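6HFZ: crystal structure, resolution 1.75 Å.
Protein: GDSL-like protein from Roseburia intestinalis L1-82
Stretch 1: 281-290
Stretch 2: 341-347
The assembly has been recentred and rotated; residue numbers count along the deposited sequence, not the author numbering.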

# COMPACT_ATOMS: atom_id res chain seq x y z
N THR A 281 17.03 14.22 -15.43
CA THR A 281 15.99 14.16 -16.47
C THR A 281 15.68 12.68 -16.75
O THR A 281 16.58 11.79 -16.75
CB THR A 281 16.38 14.91 -17.74
OG1 THR A 281 17.55 14.28 -18.25
CG2 THR A 281 16.65 16.38 -17.49
N LEU A 282 14.38 12.41 -16.90
CA LEU A 282 13.84 11.10 -17.15
C LEU A 282 12.82 11.21 -18.27
O LEU A 282 12.06 12.16 -18.30
CB LEU A 282 13.08 10.59 -15.91
CG LEU A 282 13.83 10.57 -14.59
CD1 LEU A 282 13.62 11.83 -13.78
CD2 LEU A 282 13.43 9.34 -13.78
N ASP A 283 12.75 10.16 -19.09
CA ASP A 283 11.67 9.88 -20.01
C ASP A 283 10.67 8.95 -19.31
O ASP A 283 11.04 7.87 -18.87
CB ASP A 283 12.18 9.16 -21.26
CG ASP A 283 13.09 9.99 -22.16
OD1 ASP A 283 13.05 11.23 -22.04
OD2 ASP A 283 13.82 9.39 -22.97
N VAL A 284 9.41 9.38 -19.22
CA VAL A 284 8.38 8.64 -18.49
C VAL A 284 7.11 8.58 -19.33
O VAL A 284 6.44 9.60 -19.49
CB VAL A 284 8.10 9.24 -17.10
CG1 VAL A 284 7.09 8.37 -16.36
CG2 VAL A 284 9.40 9.45 -16.29
N GLU A 285 6.77 7.37 -19.78
CA GLU A 285 5.57 7.09 -20.57
C GLU A 285 4.35 6.90 -19.65
O GLU A 285 4.41 6.21 -18.61
CB GLU A 285 5.76 5.84 -21.43
CG GLU A 285 4.73 5.72 -22.53
CD GLU A 285 5.02 4.70 -23.64
OE1 GLU A 285 4.21 4.61 -24.58
OE2 GLU A 285 6.06 4.01 -23.58
N GLY A 286 3.23 7.50 -20.06
CA GLY A 286 1.92 7.29 -19.44
C GLY A 286 1.04 8.52 -19.58
O GLY A 286 1.47 9.53 -20.10
N CYS A 287 -0.19 8.43 -19.07
CA CYS A 287 -1.07 9.58 -18.94
C CYS A 287 -1.00 10.18 -17.54
O CYS A 287 -1.48 11.32 -17.35
CB CYS A 287 -2.52 9.26 -19.30
SG CYS A 287 -3.29 8.01 -18.25
N ASN A 288 -0.47 9.43 -16.57
CA ASN A 288 -0.28 9.93 -15.20
C ASN A 288 1.21 9.92 -14.86
O ASN A 288 1.90 9.00 -15.26
CB ASN A 288 -1.02 9.10 -14.14
CG ASN A 288 -2.49 8.86 -14.44
OD1 ASN A 288 -3.15 9.74 -14.98
ND2 ASN A 288 -2.99 7.66 -14.17
N ILE A 289 1.65 10.91 -14.09
CA ILE A 289 2.99 10.99 -13.54
C ILE A 289 2.91 11.29 -12.05
O ILE A 289 2.27 12.25 -11.65
CB ILE A 289 3.83 12.06 -14.25
CG1 ILE A 289 3.85 11.87 -15.77
CG2 ILE A 289 5.21 12.11 -13.63
CD1 ILE A 289 4.62 10.68 -16.20
N SER A 290 3.67 10.54 -11.26
CA SER A 290 3.78 10.78 -9.87
C SER A 290 5.26 10.68 -9.46
O SER A 290 6.10 10.12 -10.17
CB SER A 290 2.85 9.88 -9.10
OG SER A 290 3.37 8.54 -8.98
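Stretch 2 (341-347) NKVHKVE

The most unusual feature of this contact is a histidine that reaches along its own sheet to the point where the partner strand runs out. His344 (chi1 -63°, m; chi2 -85°) turns its imidazole so that NE2 lies 2.9 Å from Gly286 O, a hydrogen bond with NE2 as donor that is weak, since its N-H...O angle is only 121°. The carbonyl approaches at the ring edge, near the ring plane, as a donor nitrogen requires. Gly286 itself adopts phi/psi of 151/179, where a CB would be jammed against the carbonyl oxygen of the residue before; the backbone alone calls for glycine here.

The wider principle is that antiparallel pairing fixes the register through the backbone and leaves the side chains to differentiate the two faces. Residues 342-347 form an extended strand beside strand 281-286, with an angle of 146° between their N-to-C directions and a closest approach of the axes of 4.3 Å. Two hydrogen-bonded pairs are doubly linked. Leu282 N donates to Val346 O at 2.9 Å, and Val346 N returns a bond to Leu282 O at 2.8 Å; Val284 N to His344 O and His344 N to Val284 O repeat the pattern at 2.9 and 2.8 Å. Towards the end of the ladder the pairing loosens: Gly286 N still donates to Lys342 O, but at 3.2 Å, and the CA atoms of this pair stand 5.7 Å apart. Asp283 with Lys345 and Glu285 with Val343 lie between these pairs, and Thr281 with Glu347 lies beyond Leu282 and Val346; none of the three is hydrogen-bonded. Here CA-H...O contacts supplement the ladder, as from Thr281 CA to Val346 O at 3.2 Å and from Glu285 CA to Lys342 O at 3.4 Å.

The alternation sorts the side chains. Leu282, Val284, His344 and Val346 share a largely apolar, buried face, on which Val284 CG2 meets Val346 CG2 at 3.8 Å. After the turn at Cys287, Ile289 points its CA-to-CB bond toward stretch 2, bringing its CG2 to 4.4 Å from Val346 CG2 and its CD1 to 4.2 Å from His344 CD2. The other face carries Thr281, Asp283, Glu285, Val343, Lys345 and Glu347 and is more open to solvent; Asp283 CB packs diagonally on Val343 CG2 at 3.8 Å. Before the strand begins, Asn341 lies beside the turn, its CA making a CA-H...O contact of 3.5 Å with Gly286 O. The contact buries 689 Å², summed over both sides.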

# COMPACT_ATOMS: atom_id res chain seq x y z
N ASN A 341 -1.34 10.53 -23.09
CA ASN A 341 -0.56 9.34 -23.00
C ASN A 341 0.56 9.38 -24.06
O ASN A 341 0.34 9.15 -25.23
CB ASN A 341 -1.43 8.09 -23.15
CG ASN A 341 -0.76 6.87 -22.58
OD1 ASN A 341 0.47 6.78 -22.54
ND2 ASN A 341 -1.57 5.97 -22.05
N LYS A 342 1.78 9.68 -23.59
CA LYS A 342 2.95 9.83 -24.44
C LYS A 342 4.20 9.71 -23.56
O LYS A 342 4.10 9.60 -22.33
CB LYS A 342 2.90 11.18 -25.16
CG LYS A 342 2.97 12.41 -24.27
CD LYS A 342 3.24 13.71 -25.03
CE LYS A 342 3.23 14.91 -24.11
NZ LYS A 342 3.93 16.08 -24.69
N VAL A 343 5.37 9.71 -24.18
CA VAL A 343 6.61 9.77 -23.43
C VAL A 343 6.81 11.21 -22.94
O VAL A 343 7.11 12.09 -23.71
CB VAL A 343 7.81 9.26 -24.25
CG1 VAL A 343 8.09 10.10 -25.49
CG2 VAL A 343 9.07 9.20 -23.40
N HIS A 344 6.62 11.45 -21.64
CA HIS A 344 6.79 12.75 -21.01
C HIS A 344 8.26 12.96 -20.63
O HIS A 344 8.90 12.03 -20.19
CB HIS A 344 5.91 12.88 -19.76
CG HIS A 344 4.45 12.79 -20.10
ND1 HIS A 344 3.74 13.90 -20.52
CD2 HIS A 344 3.59 11.74 -20.13
CE1 HIS A 344 2.50 13.54 -20.78
NE2 HIS A 344 2.37 12.22 -20.52
N LYS A 345 8.73 14.20 -20.74
CA LYS A 345 10.02 14.55 -20.21
C LYS A 345 9.79 15.05 -18.79
O LYS A 345 8.88 15.85 -18.52
CB LYS A 345 10.74 15.56 -21.10
CG LYS A 345 11.98 16.17 -20.46
CD LYS A 345 12.84 16.99 -21.42
CE LYS A 345 14.06 17.61 -20.75
NZ LYS A 345 13.69 18.59 -19.70
N VAL A 346 10.59 14.52 -17.86
CA VAL A 346 10.47 14.89 -16.49
C VAL A 346 11.83 15.37 -15.99
O VAL A 346 12.84 14.71 -16.18
CB VAL A 346 9.93 13.73 -15.64
CG1 VAL A 346 9.77 14.16 -14.20
CG2 VAL A 346 8.64 13.18 -16.22
N GLU A 347 11.82 16.47 -15.27
CA GLU A 347 13.03 16.99 -14.71
C GLU A 347 12.78 17.28 -13.23
O GLU A 347 11.77 17.85 -12.88
CB GLU A 347 13.45 18.24 -15.50
CG GLU A 347 14.67 18.92 -14.91
CD GLU A 347 15.26 20.06 -15.71
OE1 GLU A 347 14.48 20.79 -16.40
OE2 GLU A 347 16.51 20.22 -15.65